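Local structure of thermotoga maritima TmcAL (Thermotoga maritima, 5Y0T) at residues V66-P71 with Q335-L340; G5-Y10 with I34-G39; S105-F110 with V161-K166. The protein belongs to the HIGH nucleotidyl transferase family of the HUP clan and here holds adenosine-5'-rp-alpha-thio-triphosphate at the C-terminal ends of the parallel strands of its central sheet. One frame throughout, in Å; residues are numbered along the deposited sequence.

Interaction 1 (V66-P71 with Q335-L340). With EDO (1,2-ethanediol), chain G.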
loop_
_atom_site.group_PDB
_atom_site.type_symbol
_atom_site.label_atom_id
_atom_site.label_comp_id
_atom_site.label_asym_id
_atom_site.label_seq_id
_atom_site.Cartn_x
_atom_site.Cartn_y
_atom_site.Cartn_z
ATOM N N VAL A 66 20.028 21.697 20.413
ATOM C CA VAL A 66 19.468 20.334 20.393
ATOM C C VAL A 66 18.206 20.283 19.527
ATOM O O VAL A 66 17.323 21.122 19.670
ATOM C CB VAL A 66 19.095 19.846 21.814
ATOM C CG1 VAL A 66 18.590 18.382 21.787
ATOM C CG2 VAL A 66 20.297 20.006 22.796
ATOM N N VAL A 67 18.121 19.287 18.649
ATOM C CA VAL A 67 16.939 19.096 17.812
ATOM C C VAL A 67 16.243 17.799 18.213
ATOM O O VAL A 67 16.884 16.755 18.292
ATOM C CB VAL A 67 17.265 19.020 16.296
ATOM C CG1 VAL A 67 15.975 18.752 15.495
ATOM C CG2 VAL A 67 17.930 20.319 15.811
ATOM N N LEU A 68 14.945 17.902 18.483
ATOM C CA LEU A 68 14.083 16.772 18.836
ATOM C C LEU A 68 13.127 16.494 17.695
ATOM O O LEU A 68 12.739 17.417 16.985
ATOM C CB LEU A 68 13.279 17.078 20.098
ATOM C CG LEU A 68 14.052 17.781 21.213
ATOM C CD1 LEU A 68 13.130 18.157 22.392
ATOM C CD2 LEU A 68 15.180 16.893 21.670
ATOM N N GLU A 69 12.748 15.235 17.493
ATOM C CA GLU A 69 11.692 14.958 16.524
ATOM C C GLU A 69 10.306 15.086 17.160
ATOM O O GLU A 69 10.048 14.529 18.229
ATOM C CB GLU A 69 11.832 13.558 15.907
ATOM C CG GLU A 69 10.763 13.327 14.845
ATOM C CD GLU A 69 10.935 12.030 14.057
ATOM O OE1 GLU A 69 11.887 11.261 14.339
ATOM O OE2 GLU A 69 10.099 11.780 13.162
ATOM N N LEU A 70 9.428 15.837 16.507
ATOM C CA LEU A 70 8.002 15.829 16.842
ATOM C C LEU A 70 7.438 14.545 16.239
ATOM O O LEU A 70 7.488 14.375 15.025
ATOM C CB LEU A 70 7.306 17.070 16.272
ATOM C CG LEU A 70 5.771 17.169 16.413
ATOM C CD1 LEU A 70 5.389 17.190 17.884
ATOM C CD2 LEU A 70 5.239 18.400 15.706
ATOM N N PRO A 71 6.945 13.612 17.077
ATOM C CA PRO A 71 6.520 12.329 16.491
ATOM C C PRO A 71 5.488 12.488 15.385
ATOM O O PRO A 71 4.656 13.402 15.444
ATOM C CB PRO A 71 5.931 11.574 17.697
ATOM C CG PRO A 71 6.817 12.065 18.848
ATOM C CD PRO A 71 6.938 13.573 18.549
ATOM N N GLN A 335 5.311 9.659 24.105
ATOM C CA GLN A 335 5.840 8.830 25.173
ATOM C C GLN A 335 7.372 8.847 25.233
ATOM O O GLN A 335 7.962 8.176 26.073
ATOM C CB GLN A 335 5.310 7.395 25.024
ATOM C CG GLN A 335 3.771 7.323 25.118
ATOM C CD GLN A 335 3.240 7.857 26.444
ATOM O OE1 GLN A 335 3.593 7.350 27.500
ATOM N NE2 GLN A 335 2.384 8.889 26.389
ATOM N N TYR A 336 8.026 9.607 24.351
ATOM C CA TYR A 336 9.496 9.644 24.358
ATOM C C TYR A 336 9.986 10.966 23.785
ATOM O O TYR A 336 9.259 11.662 23.064
ATOM C CB TYR A 336 10.108 8.473 23.526
ATOM C CG TYR A 336 9.471 8.391 22.153
ATOM C CD1 TYR A 336 9.923 9.176 21.096
ATOM C CD2 TYR A 336 8.364 7.576 21.934
ATOM C CE1 TYR A 336 9.300 9.136 19.853
ATOM C CE2 TYR A 336 7.742 7.532 20.703
ATOM C CZ TYR A 336 8.209 8.293 19.664
ATOM O OH TYR A 336 7.549 8.237 18.446
ATOM N N ILE A 337 11.224 11.293 24.101
ATOM C CA ILE A 337 11.896 12.409 23.473
ATOM C C ILE A 337 12.951 11.854 22.524
ATOM O O ILE A 337 13.929 11.260 22.972
ATOM C CB ILE A 337 12.560 13.330 24.513
ATOM C CG1 ILE A 337 11.488 13.961 25.415
ATOM C CG2 ILE A 337 13.349 14.418 23.794
ATOM C CD1 ILE A 337 12.031 14.503 26.749
ATOM N N ARG A 338 12.762 12.058 21.223
ATOM C CA ARG A 338 13.718 11.556 20.228
ATOM C C ARG A 338 14.744 12.647 19.909
ATOM O O ARG A 338 14.370 13.720 19.474
ATOM C CB ARG A 338 12.997 11.116 18.938
ATOM C CG ARG A 338 13.949 10.813 17.749
ATOM C CD ARG A 338 14.556 9.404 17.836
ATOM N NE ARG A 338 15.483 9.144 16.724
ATOM C CZ ARG A 338 15.096 8.718 15.524
ATOM N NH1 ARG A 338 13.807 8.476 15.289
ATOM N NH2 ARG A 338 15.997 8.504 14.570
ATOM N N ILE A 339 16.029 12.363 20.111
ATOM C CA ILE A 339 17.086 13.322 19.789
ATOM C C ILE A 339 17.524 13.113 18.348
ATOM O O ILE A 339 18.015 12.041 18.021
ATOM C CB ILE A 339 18.340 13.150 20.684
ATOM C CG1 ILE A 339 17.995 13.154 22.180
ATOM C CG2 ILE A 339 19.420 14.185 20.314
ATOM C CD1 ILE A 339 17.224 14.335 22.644
ATOM N N LEU A 340 17.287 14.096 17.478
ATOM C CA LEU A 340 17.789 14.025 16.106
ATOM C C LEU A 340 19.192 14.598 15.948
ATOM O O LEU A 340 19.894 14.255 14.998
ATOM C CB LEU A 340 16.838 14.743 15.146
ATOM C CG LEU A 340 15.464 14.098 14.961
ATOM C CD1 LEU A 340 14.651 14.990 14.057
ATOM C CD2 LEU A 340 15.558 12.646 14.385
HETATM C C1 EDO G . 3.909 9.658 29.695
HETATM O O1 EDO G . 4.157 9.154 31.021
HETATM C C2 EDO G . 2.618 10.481 29.686
HETATM O O2 EDO G . 1.489 9.620 29.404
HETATM O O HOH W 1 11.389 9.500 16.308
HETATM O O HOH W 2 10.390 13.349 20.548
#
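E69 and L340 bury the most surface here, and they cross obliquely. L340 lays its CD1 branch against the CB of E69 at 3.7 Å, while its CD2 sits above one face of the R338 guanidinium, offset toward the rim. The glutamate runs out extended, CG anti to the backbone N (chi1 -177°), alongside R338, whose chain is bent at chi2 (82°). E69 OE1 and R338 NH1 form a long salt bridge of 3.5 Å; the oxygen stands well out of the guanidinium plane, so charge alone links them directly. A water spans the same pair, donating a hydrogen bond to OE1 and accepting one from NH1. The stronger partners lie outside: K52 for E69, D413 for R338. Strand 337-343 is paired antiparallel to strand 66-70, which on its other side runs parallel to strand 32-38, so direction reverses here in the HUP-type sheet. The short segments are splayed, their N-to-C directions 127° apart. L340 N reaches V67 O at 2.8 Å from above the carbonyl plane, and E69 N meets R338 O at 3.0 Å within the plane. Where the backbones spread, a second water takes over, accepting from R338 N and donating to E69 O and Y336 O. On the other sheet face L68 and I339 lie side by side, and L68 CD2 presses unusually close to I339 CD1, 3.4 Å. L68 CD2 also meets I337 CG2 at 3.7 Å. Beyond the paired strands, P71 CG comes tip to tip with the ring of Y336, whose hydroxyl is hydrogen-bonded to D391.

Interaction 2 (G5-Y10 with I34-G39). With TAT (adenosine-5'-rp-alpha-thio-triphosphate), chain E.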
loop_
_atom_site.group_PDB
_atom_site.type_symbol
_atom_site.label_atom_id
_atom_site.label_comp_id
_atom_site.label_asym_id
_atom_site.label_seq_id
_atom_site.Cartn_x
_atom_site.Cartn_y
_atom_site.Cartn_z
ATOM N N GLY A 5 12.589 27.110 23.771
ATOM C CA GLY A 5 12.067 26.090 22.863
ATOM C C GLY A 5 11.442 26.735 21.628
ATOM O O GLY A 5 10.792 27.790 21.732
ATOM N N VAL A 6 11.551 26.066 20.484
ATOM C CA VAL A 6 10.877 26.510 19.268
ATOM C C VAL A 6 10.277 25.286 18.569
ATOM O O VAL A 6 10.848 24.183 18.600
ATOM C CB VAL A 6 11.809 27.297 18.301
ATOM C CG1 VAL A 6 12.316 28.609 18.966
ATOM C CG2 VAL A 6 13.000 26.454 17.817
ATOM N N VAL A 7 9.105 25.496 17.976
ATOM C CA VAL A 7 8.367 24.459 17.250
ATOM C C VAL A 7 8.538 24.733 15.771
ATOM O O VAL A 7 8.212 25.823 15.318
ATOM C CB VAL A 7 6.871 24.471 17.606
ATOM C CG1 VAL A 7 6.111 23.376 16.805
ATOM C CG2 VAL A 7 6.685 24.296 19.120
ATOM N N VAL A 8 9.087 23.783 15.018
ATOM C CA VAL A 8 9.530 24.086 13.660
ATOM C C VAL A 8 9.335 22.914 12.712
ATOM O O VAL A 8 9.165 21.777 13.127
ATOM C CB VAL A 8 11.040 24.487 13.618
ATOM C CG1 VAL A 8 11.318 25.696 14.516
ATOM C CG2 VAL A 8 11.913 23.299 14.045
ATOM N N GLU A 9 9.375 23.219 11.422
ATOM C CA GLU A 9 9.292 22.221 10.359
ATOM C C GLU A 9 10.515 22.384 9.464
ATOM O O GLU A 9 11.109 21.392 9.052
ATOM C CB GLU A 9 7.973 22.329 9.605
ATOM C CG GLU A 9 6.819 21.937 10.518
ATOM C CD GLU A 9 5.617 21.422 9.752
ATOM O OE1 GLU A 9 5.091 22.177 8.916
ATOM O OE2 GLU A 9 5.233 20.247 9.960
ATOM N N TYR A 10 10.808 23.629 9.073
ATOM C CA TYR A 10 12.017 23.938 8.306
ATOM C C TYR A 10 12.019 23.169 6.981
ATOM O O TYR A 10 12.930 22.385 6.721
ATOM C CB TYR A 10 13.293 23.594 9.122
ATOM C CG TYR A 10 13.574 24.494 10.326
ATOM C CD1 TYR A 10 13.033 25.780 10.416
ATOM C CD2 TYR A 10 14.395 24.059 11.363
ATOM C CE1 TYR A 10 13.303 26.608 11.518
ATOM C CE2 TYR A 10 14.670 24.873 12.460
ATOM C CZ TYR A 10 14.132 26.142 12.534
ATOM O OH TYR A 10 14.425 26.951 13.624
ATOM N N ILE A 34 16.404 24.814 22.122
ATOM C CA ILE A 34 15.981 23.478 21.765
ATOM C C ILE A 34 14.858 23.576 20.744
ATOM O O ILE A 34 13.904 24.328 20.942
ATOM C CB ILE A 34 15.499 22.713 23.003
ATOM C CG1 ILE A 34 16.664 22.513 23.988
ATOM C CG2 ILE A 34 14.883 21.383 22.598
ATOM C CD1 ILE A 34 16.206 21.946 25.333
ATOM N N ALA A 35 14.967 22.832 19.647
ATOM C CA ALA A 35 13.888 22.810 18.647
ATOM C C ALA A 35 13.200 21.458 18.643
ATOM O O ALA A 35 13.868 20.443 18.767
ATOM C CB ALA A 35 14.432 23.121 17.259
ATOM N N VAL A 36 11.872 21.455 18.540
ATOM C CA VAL A 36 11.130 20.233 18.249
ATOM C C VAL A 36 10.638 20.401 16.824
ATOM O O VAL A 36 9.943 21.366 16.501
ATOM C CB VAL A 36 9.957 19.954 19.264
ATOM C CG1 VAL A 36 8.875 21.075 19.269
ATOM C CG2 VAL A 36 9.323 18.576 18.998
ATOM N N MET A 37 11.040 19.455 15.971
ATOM C CA MET A 37 10.927 19.582 14.528
ATOM C C MET A 37 10.177 18.388 13.938
ATOM O O MET A 37 10.450 17.242 14.283
ATOM C CB MET A 37 12.328 19.674 13.891
ATOM C CG MET A 37 12.349 19.990 12.391
ATOM S SD MET A 37 14.008 19.860 11.686
ATOM C CE MET A 37 14.102 18.073 11.498
ATOM N N SER A 38 9.240 18.665 13.042
ATOM C CA SER A 38 8.624 17.609 12.254
ATOM C C SER A 38 9.697 16.829 11.510
ATOM O O SER A 38 10.687 17.396 11.042
ATOM C CB SER A 38 7.622 18.196 11.261
ATOM O OG SER A 38 6.505 18.746 11.942
ATOM N N GLY A 39 9.421 15.545 11.330
ATOM C CA GLY A 39 10.316 14.572 10.736
ATOM C C GLY A 39 10.300 14.682 9.230
ATOM O O GLY A 39 10.709 15.701 8.668
HETATM N N1 TAT E . 9.122 35.943 9.709
HETATM C C2 TAT E . 9.142 35.643 11.022
HETATM N N3 TAT E . 9.005 34.394 11.499
HETATM C C4 TAT E . 8.838 33.348 10.654
HETATM C C5 TAT E . 8.825 33.590 9.208
HETATM C C6 TAT E . 8.974 34.995 8.763
HETATM N N6 TAT E . 8.968 35.313 7.446
HETATM N N7 TAT E . 8.659 32.390 8.614
HETATM C C8 TAT E . 8.582 31.450 9.592
HETATM N N9 TAT E . 8.691 32.029 10.805
HETATM P PA TAT E . 7.985 26.624 10.449
HETATM P PB TAT E . 6.122 28.061 8.688
HETATM P PG TAT E . 6.080 29.121 5.999
HETATM C "C1'" TAT E . 8.636 31.332 12.109
HETATM O O1A TAT E . 7.199 29.799 5.228
HETATM O O1B TAT E . 4.933 27.232 8.305
HETATM S S1G TAT E . 6.640 25.920 11.665
HETATM C "C2'" TAT E . 7.311 30.583 12.244
HETATM O "O2'" TAT E . 6.238 31.454 12.603
HETATM O O2A TAT E . 9.165 25.732 10.099
HETATM O O2B TAT E . 5.948 29.174 9.689
HETATM O O2G TAT E . 5.594 27.851 5.329
HETATM C "C3'" TAT E . 7.645 29.560 13.307
HETATM O "O3'" TAT E . 7.496 30.117 14.627
HETATM O O3A TAT E . 7.355 27.080 9.034
HETATM O O3B TAT E . 6.825 28.651 7.352
HETATM O O3G TAT E . 4.960 30.015 6.474
HETATM C "C4'" TAT E . 9.119 29.268 13.046
HETATM O "O4'" TAT E . 9.632 30.321 12.222
HETATM C "C5'" TAT E . 9.317 27.937 12.314
HETATM O "O5'" TAT E . 8.562 27.975 11.103
#
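Two backbone N-H groups grip O2A on the PA phosphorus of adenosine-5'-rp-alpha-thio-triphosphate: E9 N binds it at 2.8 Å and Y10 N at 2.9 Å, the latter nearly straight (168°). These amides follow the first strand of a beta-alpha-beta crossover, strand 3-8, helix 15-28, strand 32-38, the opening unit of the Rossmann-like HUP fold. H14 and H17, the histidines of the HIGH-type signature, bind the same ligand. E9 leaves the extended strand backbone (psi -48°), which brings the N-H of Y10 round beside its own toward O2A. The strands pair in parallel through four bonds, from V6 and V8 N-H to I34 and V36 O, and from V36 and S38 N-H to V6 and V8 O; the shortest, V36 N to V6 O at 2.9 Å, lies almost along the C=O axis. E9, its chain extended beyond CG, brings its carboxylate to S38: S38 OG donates to the anti lone pair of E9 OE2 at 2.8 Å, and Q43 N holds the same oxygen. Two bonds on one carboxylate oxygen probably steady the residue whose amide holds O2A. R55 adds bonds to the carbonyls of E9, Y10 and G39. With V8 CG1 anti to the carbonyl carbon (chi1 -58°), CG2 takes the crowded position between backbone N and carbonyl carbon and packs on M37 CB at 3.7 Å, while CG1 touches TAT C5' at 3.7 Å. Y10 lies beneath, with V8 CB 3.6 Å above the centre of its ring. M37, bent at chi3, makes an oblique Met-aromatic contact, its SD 5.5 Å from the Y10 ring centroid.

Interaction 3 (S105-F110 with V161-K166)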
loop_
_atom_site.group_PDB
_atom_site.type_symbol
_atom_site.label_atom_id
_atom_site.label_comp_id
_atom_site.label_asym_id
_atom_site.label_seq_id
_atom_site.Cartn_x
_atom_site.Cartn_y
_atom_site.Cartn_z
ATOM N N SER A 105 -0.150 38.876 13.988
ATOM C CA SER A 105 -0.539 40.050 14.771
ATOM C C SER A 105 0.569 40.530 15.704
ATOM O O SER A 105 0.624 41.709 16.032
ATOM C CB SER A 105 -1.790 39.759 15.595
ATOM O OG SER A 105 -1.497 38.781 16.575
ATOM N N ASN A 106 1.424 39.599 16.138
ATOM C CA ASN A 106 2.423 39.857 17.185
ATOM C C ASN A 106 1.747 40.376 18.465
ATOM O O ASN A 106 2.259 41.272 19.153
ATOM C CB ASN A 106 3.484 40.857 16.693
ATOM C CG ASN A 106 4.731 40.868 17.571
ATOM O OD1 ASN A 106 5.099 39.850 18.161
ATOM N ND2 ASN A 106 5.368 42.032 17.683
ATOM N N ASP A 107 0.560 39.846 18.750
ATOM C CA ASP A 107 -0.184 40.266 19.933
ATOM C C ASP A 107 -0.335 39.089 20.898
ATOM O O ASP A 107 -1.334 38.367 20.840
ATOM C CB ASP A 107 -1.558 40.780 19.478
ATOM C CG ASP A 107 -2.341 41.474 20.576
ATOM O OD1 ASP A 107 -1.991 41.334 21.767
ATOM O OD2 ASP A 107 -3.338 42.148 20.223
ATOM N N ILE A 108 0.561 38.985 21.877
ATOM C CA ILE A 108 0.605 37.784 22.707
ATOM C C ILE A 108 -0.539 37.818 23.717
ATOM O O ILE A 108 -1.089 36.782 24.090
ATOM C CB ILE A 108 1.955 37.639 23.453
ATOM C CG1 ILE A 108 1.985 36.350 24.269
ATOM C CG2 ILE A 108 2.224 38.855 24.348
ATOM C CD1 ILE A 108 2.077 35.095 23.429
ATOM N N GLU A 109 -0.896 39.021 24.147
ATOM C CA GLU A 109 -1.961 39.192 25.131
ATOM C C GLU A 109 -3.302 38.740 24.569
ATOM O O GLU A 109 -4.069 38.077 25.259
ATOM C CB GLU A 109 -2.051 40.645 25.592
ATOM C CG GLU A 109 -0.864 41.097 26.416
ATOM C CD GLU A 109 -1.244 42.153 27.437
ATOM O OE1 GLU A 109 -2.456 42.439 27.580
ATOM O OE2 GLU A 109 -0.330 42.694 28.096
ATOM N N PHE A 110 -3.568 39.084 23.311
ATOM C CA PHE A 110 -4.789 38.624 22.651
ATOM C C PHE A 110 -4.821 37.093 22.576
ATOM O O PHE A 110 -5.836 36.463 22.904
ATOM C CB PHE A 110 -4.931 39.233 21.244
ATOM C CG PHE A 110 -5.988 38.553 20.404
ATOM C CD1 PHE A 110 -7.333 38.781 20.641
ATOM C CD2 PHE A 110 -5.633 37.664 19.402
ATOM C CE1 PHE A 110 -8.312 38.141 19.885
ATOM C CE2 PHE A 110 -6.597 37.016 18.647
ATOM C CZ PHE A 110 -7.946 37.257 18.889
ATOM N N VAL A 161 -11.220 39.094 17.089
ATOM C CA VAL A 161 -11.206 37.641 16.906
ATOM C C VAL A 161 -10.847 37.260 15.464
ATOM O O VAL A 161 -10.341 36.162 15.209
ATOM C CB VAL A 161 -12.576 37.022 17.302
ATOM C CG1 VAL A 161 -12.536 35.493 17.250
ATOM C CG2 VAL A 161 -12.974 37.485 18.700
ATOM N N LEU A 162 -11.077 38.177 14.525
ATOM C CA LEU A 162 -10.706 37.949 13.127
ATOM C C LEU A 162 -9.212 37.635 12.947
ATOM O O LEU A 162 -8.817 37.072 11.924
ATOM C CB LEU A 162 -11.086 39.157 12.270
ATOM C CG LEU A 162 -12.584 39.369 12.063
ATOM C CD1 LEU A 162 -12.864 40.764 11.505
ATOM C CD2 LEU A 162 -13.132 38.304 11.129
ATOM N N LYS A 163 -8.388 37.979 13.935
ATOM C CA LYS A 163 -6.962 37.643 13.884
ATOM C C LYS A 163 -6.749 36.131 13.786
ATOM O O LYS A 163 -5.715 35.659 13.308
ATOM C CB LYS A 163 -6.232 38.192 15.110
ATOM C CG LYS A 163 -6.094 39.720 15.154
ATOM C CD LYS A 163 -5.522 40.147 16.508
ATOM C CE LYS A 163 -5.699 41.630 16.755
ATOM N NZ LYS A 163 -5.328 41.959 18.160
ATOM N N LEU A 164 -7.749 35.372 14.219
ATOM C CA LEU A 164 -7.645 33.921 14.261
ATOM C C LEU A 164 -7.946 33.312 12.897
ATOM O O LEU A 164 -8.057 32.102 12.767
ATOM C CB LEU A 164 -8.572 33.350 15.337
ATOM C CG LEU A 164 -8.178 33.749 16.768
ATOM C CD1 LEU A 164 -9.196 33.251 17.788
ATOM C CD2 LEU A 164 -6.782 33.234 17.111
ATOM N N GLU A 165 -8.120 34.144 11.875
ATOM C CA GLU A 165 -8.204 33.609 10.519
ATOM C C GLU A 165 -6.807 33.355 9.954
ATOM O O GLU A 165 -6.652 32.768 8.884
ATOM C CB GLU A 165 -8.986 34.553 9.603
ATOM C CG GLU A 165 -10.395 34.818 10.086
ATOM C CD GLU A 165 -11.236 35.581 9.079
ATOM O OE1 GLU A 165 -10.678 36.115 8.094
ATOM O OE2 GLU A 165 -12.463 35.643 9.284
ATOM N N LYS A 166 -5.793 33.804 10.682
ATOM C CA LYS A 166 -4.414 33.699 10.222
ATOM C C LYS A 166 -3.769 32.465 10.838
ATOM O O LYS A 166 -3.844 32.272 12.053
ATOM C CB LYS A 166 -3.621 34.962 10.589
ATOM C CG LYS A 166 -4.212 36.279 10.053
ATOM C CD LYS A 166 -4.060 36.405 8.549
ATOM C CE LYS A 166 -4.559 37.760 8.060
ATOM N NZ LYS A 166 -4.614 37.844 6.572
#
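The snug half of this contact is the F110 ring with K163 laid across it. F110 throws its ring out with CG anti to the backbone N (chi1 167°), and the extended lysine crosses it obliquely. K163 CD stands 4.1 Å from the ring centroid in a CH-pi contact over one face, shifted toward the rim, and K163 CB meets F110 CE2 at 3.7 Å. The outer end of the ring rests against V161 and L164, at the 3-10 turn before helix 167-182, with V161 CA 3.8 Å from F110 CZ. F110 and V161 are buried; the looser, partly exposed side is S105 and D107 with the far end of K163. S105 offers just its CB to K163 CD, while its OG accepts from D107 N in an ST turn and is also hydrogen-bonded to D169. The side chains of K163 and D107 cross at about a right angle, and NZ meets OD2 at 2.9 Å, a salt bridge whose hydrogen bond is weak. The other oxygen, OD1, caps helix 108-120 by accepting from F110 N at 3.2 Å, met from above the carboxylate plane. NZ also pairs with E160 and makes an off-centre cation-pi contact with F110. With a helix N terminus and an ammonium group beside it, D107 is probably kept ionised, and the two acids and the ring should likewise favour a protonated K163.

Overall arrangement
From the N terminus, interaction 2 closes first, joining 5-10 to 34-39 across a short loop that holds helix 15-28. Interaction 1 opens later, at 66-71, and does not shut until 335-340, the longest loop of the three. Within that span interaction 3 opens and closes, tying 105-110 to 161-166; nothing crosses. Interactions 1 and 2 share one sheet: strands 32-38 and 66-70 are neighbours, with L68 N 2.8 Å from A35 O, so the late strand 337-343 is brought onto the early parallel strands. Interaction 3 lies on the other side of the chain's centre from interaction 1, the two centres about 29 Å apart, and joins helix 108-120 to the approach to helix 167-182.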